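Local coordinates for inactive PncC family protein (Escherichia coli O157:H7, PDB 5KOL), which belongs to the CinA (competence-damaged protein) family but lacks nicotinamide-nucleotide amidohydrolase activity, at the interface of chains A and B. Numbering follows the deposited sequence. Chains: chain A/B, Uncharacterized protein.

Both contacts belong to one two-fold symmetric interface between two copies of the protein, and the centres of their C-alpha atoms lie about 17 Å apart. Contact 1 joins the glycine turns and the helices that begin at residue 46 in each chain; contact 2 joins helix 70-76 of chain A to the end of helix 92-106 of chain B, where A:Arg105 of the equivalent helix meets B:Arg105. Strand 61-67 of chain B serves both, through neighbouring residues B:Val66 in contact 1 and B:Phe65 in contact 2. Each contact has a twin with the chains exchanged, and the interface may hold a dimer in solution.

Contact 1: the interface of chains A and B. Residues chain A 44-46, 48-49, 52; chain B 44-46, 49, 66.
Across the two-fold interface, the glycine turn and following helix of each chain (46-52 in A, 46-53 in B) lie against their counterparts. A polar link is made by B:Lys46, whose ammonium NZ donates a hydrogen bond to the hydroxyl OG of A:Ser49 at 2.7 Å. A water joins the same two groups, 2.6 Å from A:Ser49 OG and 3.1 Å from B:Lys46 NZ, closing a small triangle. A:Ser49 turns its hydroxyl anti to its backbone N (chi1 -180°), toward the lysine tip. B:Lys46 reaches it by a doubly bent chain, folded at chi2 (-98°) and again at chi4, which brings CE as well as NZ alongside the hydroxyl.

The two copies differ here. A:Lys46 is extended until its last torsion and lays its CG against CB of B:Ser49. B:Ser49 holds its OG in the crowded position between backbone N and carbonyl carbon (chi1 69°) and gives its hydrogen to B:Lys46 O within its own helix at 2.9 Å, from above the carbonyl plane. The lysine tips, NZ of A:Lys46 and NZ of B:Lys46, stay 5.0 Å apart, and their like charges probably disfavour closer approach.

On the other flank the packing is apolar. A:Cys52 points its SG anti to its carbonyl carbon, toward CA of B:Gly44 and, at 3.8 Å, the CG1 methyl of B:Val66. The other methyl of this valine, CG2, meets CB of A:Ala48, so its two methyls touch residues one helical turn apart. The lack of side chains at the glycines probably lets the backbones come close: B:Gly44 O lies beside A:Ala48 and A:Ser49, though the N-H of A:Ser49 points elsewhere. Near the middle, the carbonyl oxygens A:Gly45 O and B:Gly45 O pass side by side, 3.8 Å apart, neither C=O pointing at the other.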
ATOM      1  N   GLY A  44      -0.830   5.653  -4.435  1.00 27.98           N
ATOM      2  CA  GLY A  44      -1.179   5.681  -3.021  1.00 26.59           C
ATOM      3  C   GLY A  44      -1.470   4.350  -2.360  1.00 31.27           C
ATOM      4  O   GLY A  44      -1.787   4.334  -1.167  1.00 28.31           O
ATOM      5  N   GLY A  45      -1.330   3.232  -3.059  1.00 20.81           N
ATOM      6  CA  GLY A  45      -1.803   1.960  -2.547  1.00 20.81           C
ATOM      7  C   GLY A  45      -2.931   1.359  -3.356  1.00 22.17           C
ATOM      8  O   GLY A  45      -3.362   0.231  -3.062  1.00 23.98           O
ATOM      9  N   LYS A  46      -3.415   2.070  -4.375  1.00 23.79           N
ATOM     10  CA  LYS A  46      -4.531   1.561  -5.160  1.00 26.79           C
ATOM     11  C   LYS A  46      -4.115   0.437  -6.106  1.00 28.14           C
ATOM     12  O   LYS A  46      -4.973  -0.372  -6.481  1.00 23.51           O
ATOM     13  CB  LYS A  46      -5.198   2.706  -5.936  1.00 28.76           C
ATOM     14  CG  LYS A  46      -6.033   3.645  -5.059  1.00 38.21           C
ATOM     15  CD  LYS A  46      -6.574   4.826  -5.856  1.00 47.85           C
ATOM     16  CE  LYS A  46      -7.559   5.682  -5.057  1.00 53.61           C
ATOM     17  NZ  LYS A  46      -8.844   4.978  -4.786  1.00 52.83           N
ATOM     18  N   ALA A  48      -1.755  -1.928  -5.190  1.00 26.91           N
ATOM     19  CA  ALA A  48      -1.802  -3.010  -4.209  1.00 23.83           C
ATOM     20  C   ALA A  48      -3.233  -3.445  -3.928  1.00 23.91           C
ATOM     21  O   ALA A  48      -3.515  -4.650  -3.865  1.00 23.87           O
ATOM     22  CB  ALA A  48      -1.118  -2.571  -2.915  1.00 28.24           C
ATOM     23  N   SER A  49      -4.137  -2.474  -3.746  1.00 23.34           N
ATOM     24  CA  SER A  49      -5.539  -2.797  -3.494  0.54 28.19           C
ATOM     25  C   SER A  49      -6.148  -3.571  -4.654  1.00 29.10           C
ATOM     26  O   SER A  49      -6.966  -4.480  -4.439  1.00 27.83           O
ATOM     27  CB  SER A  49      -6.333  -1.517  -3.237  0.54 27.57           C
ATOM     28  OG  SER A  49      -7.692  -1.823  -2.990  0.54 37.69           O
ATOM     29  N   CYS A  52      -4.822  -7.107  -4.175  1.00 26.68           N
ATOM     30  CA  CYS A  52      -5.354  -7.783  -3.001  1.00 31.59           C
ATOM     31  C   CYS A  52      -6.814  -8.160  -3.175  1.00 32.13           C
ATOM     32  O   CYS A  52      -7.301  -9.036  -2.455  1.00 35.85           O
ATOM     33  CB  CYS A  52      -5.181  -6.908  -1.758  1.00 22.73           C
ATOM     34  SG  CYS A  52      -3.440  -6.828  -1.209  1.00 29.20           S
TER
ATOM     35  N   GLY B  44      -5.656  -4.091   2.210  1.00 27.89           N
ATOM     36  CA  GLY B  44      -5.097  -4.166   0.868  1.00 29.65           C
ATOM     37  C   GLY B  44      -4.379  -2.934   0.363  1.00 34.75           C
ATOM     38  O   GLY B  44      -3.968  -2.917  -0.799  1.00 29.78           O
ATOM     39  N   GLY B  45      -4.185  -1.910   1.193  1.00 28.93           N
ATOM     40  CA  GLY B  45      -3.628  -0.650   0.731  1.00 26.81           C
ATOM     41  C   GLY B  45      -4.619   0.492   0.705  1.00 24.84           C
ATOM     42  O   GLY B  45      -4.232   1.617   0.360  1.00 25.21           O
ATOM     43  N   LYS B  46      -5.887   0.237   1.044  1.00 26.50           N
ATOM     44  CA  LYS B  46      -6.878   1.314   1.164  1.00 29.05           C
ATOM     45  C   LYS B  46      -6.565   2.282   2.308  1.00 28.01           C
ATOM     46  O   LYS B  46      -6.903   3.473   2.224  1.00 27.67           O
ATOM     47  CB  LYS B  46      -8.277   0.714   1.367  1.00 35.89           C
ATOM     48  CG  LYS B  46      -8.805  -0.085   0.161  1.00 36.75           C
ATOM     49  CD  LYS B  46      -9.732   0.768  -0.699  1.00 55.82           C
ATOM     50  CE  LYS B  46     -10.234   0.012  -1.929  1.00 58.09           C
ATOM     51  NZ  LYS B  46      -9.396   0.301  -3.129  1.00 52.86           N
ATOM     52  N   SER B  49      -3.937   4.506   0.865  1.00 25.08           N
ATOM     53  CA  SER B  49      -4.480   5.359  -0.186  0.53 28.76           C
ATOM     54  C   SER B  49      -5.301   6.498   0.396  1.00 31.65           C
ATOM     55  O   SER B  49      -5.309   7.611  -0.144  1.00 34.21           O
ATOM     56  CB  SER B  49      -5.321   4.528  -1.160  0.53 34.11           C
ATOM     57  OG  SER B  49      -6.514   4.083  -0.543  0.53 30.85           O
ATOM     58  N   VAL B  66       1.874  -3.019   2.645  1.00 25.09           N
ATOM     59  CA  VAL B  66       0.849  -4.048   2.506  1.00 23.06           C
ATOM     60  C   VAL B  66       1.561  -5.395   2.595  1.00 28.84           C
ATOM     61  O   VAL B  66       2.463  -5.686   1.799  1.00 27.06           O
ATOM     62  CB  VAL B  66       0.055  -3.899   1.199  1.00 27.45           C
ATOM     63  CG1 VAL B  66      -1.057  -4.936   1.142  1.00 27.93           C
ATOM     64  CG2 VAL B  66      -0.542  -2.493   1.087  1.00 26.07           C
TER
HETATM   65  O   HOH W   1      -9.341  -2.174  -4.980  1.00 50.45           O

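Contact 2: the interface of chains A and B. Residues chain A 75-76, 105; chain B 65, 104-107.
A:Lys75 and B:Arg105 bury the most surface in this patch, where helix 70-76 of chain A meets the C-terminal end of helix 92-106 of chain B; A:Ile76 packs beside them. A:Lys75 leaves its helix with CG anti to the backbone N (chi1 -176°), runs nearly extended and bends at chi4, bringing NZ back to the main-chain oxygen of B:Arg105. This hydrogen bond, A:Lys75 NZ to B:Arg105 O, is 2.8 Å long and comes from well above the carbonyl plane, 51° out of it. The oxygen belongs to the last turn of the helix, whose dipole would probably favour a positive charge there. The methylenes also take part: CD lies near B:Ala106 O, and CE of A:Lys75 touches CB of B:Asp107 at 3.8 Å, the two side chains crossing at about a right angle. The carboxylate of B:Asp107 is turned away, its OD2 6.4 Å from A:Lys75 NZ, so any attraction acts at a distance.

A:Ile76 extends its CD1 methyl toward the ring of B:Phe65, tip to tip, and meets CZ at 3.8 Å, while its CG2 methyl approaches CE1. A:Ile76 CD1 also sits 3.3 Å from B:Arg105 O, the oxygen that takes the lysine bond. Thus the residue next to the lysine adds an apolar contact with strand 61-67.

The side chain of B:Arg105 crosses that of A:Arg105 obliquely, the guanidinium planes 31° apart. They meet at their edges, with A:Arg105 NH1 3.7 Å from B:Arg105 NE, an approach of like groups without a bond. Behind it, A:Arg105, bent at chi2, is fixed by its own chain: NH2 donates to A:Lys75 O at 3.0 Å, and NE to A:Ile76 O at 2.8 Å. These bonds tie helix 92-106 of chain A to the end of helix 70-76. A:Lys75 O lies in the guanidinium plane, whereas A:Ile76 O, though it presents a lone pair to NE, is tilted from that plane.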
ATOM      1  N   LYS A  75      14.583   5.211   1.862  1.00 26.07           N
ATOM      2  CA  LYS A  75      14.743   4.305   2.990  1.00 29.08           C
ATOM      3  C   LYS A  75      14.206   2.913   2.679  1.00 32.38           C
ATOM      4  O   LYS A  75      14.845   1.910   3.017  1.00 27.44           O
ATOM      5  CB  LYS A  75      14.044   4.867   4.229  1.00 36.36           C
ATOM      6  CG  LYS A  75      14.258   4.006   5.465  1.00 37.71           C
ATOM      7  CD  LYS A  75      14.080   4.789   6.728  1.00 36.20           C
ATOM      8  CE  LYS A  75      14.736   4.095   7.927  1.00 31.41           C
ATOM      9  NZ  LYS A  75      14.740   2.611   7.785  1.00 32.10           N
ATOM     10  N   ILE A  76      13.022   2.835   2.066  1.00 27.81           N
ATOM     11  CA  ILE A  76      12.367   1.548   1.856  1.00 28.54           C
ATOM     12  C   ILE A  76      12.859   0.874   0.573  1.00 26.68           C
ATOM     13  O   ILE A  76      13.028  -0.351   0.526  1.00 33.94           O
ATOM     14  CB  ILE A  76      10.832   1.744   1.832  1.00 30.22           C
ATOM     15  CG1 ILE A  76      10.353   2.457   3.100  1.00 30.83           C
ATOM     16  CG2 ILE A  76      10.111   0.405   1.630  1.00 29.36           C
ATOM     17  CD1 ILE A  76      10.893   1.877   4.384  1.00 30.43           C
ATOM     18  N   ARG A 105      13.617  -5.995  -1.346  1.00 38.60           N
ATOM     19  CA  ARG A 105      12.966  -6.023  -0.039  0.54 35.88           C
ATOM     20  C   ARG A 105      12.038  -7.225   0.104  1.00 37.51           C
ATOM     21  O   ARG A 105      11.941  -7.815   1.184  1.00 39.20           O
ATOM     22  CB  ARG A 105      12.185  -4.725   0.175  0.54 37.42           C
ATOM     23  CG  ARG A 105      13.013  -3.541   0.629  0.54 40.53           C
ATOM     24  CD  ARG A 105      13.078  -3.480   2.143  0.54 42.83           C
ATOM     25  NE  ARG A 105      13.547  -2.186   2.629  0.54 40.04           N
ATOM     26  CZ  ARG A 105      13.633  -1.862   3.915  0.54 43.06           C
ATOM     27  NH1 ARG A 105      13.273  -2.741   4.840  0.54 41.07           N
ATOM     28  NH2 ARG A 105      14.077  -0.665   4.278  0.54 35.40           N
TER
ATOM     29  N   PHE B  65       2.925  -0.056   4.225  1.00 23.14           N
ATOM     30  CA  PHE B  65       3.228  -1.441   3.898  1.00 27.52           C
ATOM     31  C   PHE B  65       1.942  -2.239   3.718  1.00 25.09           C
ATOM     32  O   PHE B  65       1.024  -2.144   4.538  1.00 28.47           O
ATOM     33  CB  PHE B  65       4.095  -2.061   4.994  1.00 26.78           C
ATOM     34  CG  PHE B  65       5.368  -1.285   5.252  1.00 26.34           C
ATOM     35  CD1 PHE B  65       6.477  -1.472   4.433  1.00 25.39           C
ATOM     36  CD2 PHE B  65       5.446  -0.364   6.297  1.00 29.54           C
ATOM     37  CE1 PHE B  65       7.651  -0.756   4.663  1.00 28.68           C
ATOM     38  CE2 PHE B  65       6.611   0.357   6.534  1.00 30.61           C
ATOM     39  CZ  PHE B  65       7.715   0.159   5.710  1.00 30.04           C
ATOM     40  N   GLU B 104       9.905   0.549  12.823  1.00 39.07           N
ATOM     41  CA  GLU B 104      11.338   0.329  12.628  1.00 41.92           C
ATOM     42  C   GLU B 104      11.745   0.536  11.172  1.00 45.62           C
ATOM     43  O   GLU B 104      12.740   1.214  10.892  1.00 36.78           O
ATOM     44  CB  GLU B 104      11.736  -1.074  13.096  1.00 43.24           C
ATOM     45  CG  GLU B 104      11.083  -1.544  14.393  1.00 58.59           C
ATOM     46  CD  GLU B 104      11.274  -0.581  15.566  1.00 75.02           C
ATOM     47  OE1 GLU B 104      10.332  -0.440  16.382  1.00 69.30           O
ATOM     48  OE2 GLU B 104      12.363   0.028  15.676  1.00 85.77           O
ATOM     49  N   ARG B 105      10.989  -0.042  10.229  1.00 41.53           N
ATOM     50  CA  ARG B 105      11.364   0.049   8.820  1.00 35.89           C
ATOM     51  C   ARG B 105      11.291   1.481   8.304  1.00 32.63           C
ATOM     52  O   ARG B 105      12.080   1.873   7.439  1.00 36.13           O
ATOM     53  CB  ARG B 105      10.468  -0.848   7.956  1.00 36.62           C
ATOM     54  CG  ARG B 105      10.653  -2.332   8.164  1.00 47.39           C
ATOM     55  CD  ARG B 105      12.128  -2.701   8.229  1.00 57.24           C
ATOM     56  NE  ARG B 105      12.331  -4.142   8.108  1.00 64.73           N
ATOM     57  CZ  ARG B 105      12.123  -5.013   9.091  1.00 67.40           C
ATOM     58  NH1 ARG B 105      11.694  -4.596  10.277  1.00 71.26           N
ATOM     59  NH2 ARG B 105      12.331  -6.309   8.887  1.00 67.28           N
ATOM     60  N   ALA B 106      10.321   2.257   8.782  1.00 27.28           N
ATOM     61  CA  ALA B 106      10.126   3.620   8.304  1.00 31.91           C
ATOM     62  C   ALA B 106      10.892   4.668   9.108  1.00 30.12           C
ATOM     63  O   ALA B 106      11.025   5.800   8.636  1.00 31.23           O
ATOM     64  CB  ALA B 106       8.630   3.975   8.320  1.00 32.58           C
ATOM     65  N   ASP B 107      11.409   4.314  10.287  1.00 32.58           N
ATOM     66  CA  ASP B 107      11.890   5.280  11.285  1.00 36.97           C
ATOM     67  C   ASP B 107      10.859   6.394  11.487  1.00 34.21           C
ATOM     68  O   ASP B 107      11.130   7.583  11.309  1.00 37.63           O
ATOM     69  CB  ASP B 107      13.260   5.849  10.899  1.00 35.09           C
ATOM     70  CG  ASP B 107      13.883   6.680  12.007  1.00 44.91           C
ATOM     71  OD1 ASP B 107      13.751   6.303  13.199  1.00 41.26           O
ATOM     72  OD2 ASP B 107      14.490   7.721  11.678  1.00 44.31           O
TER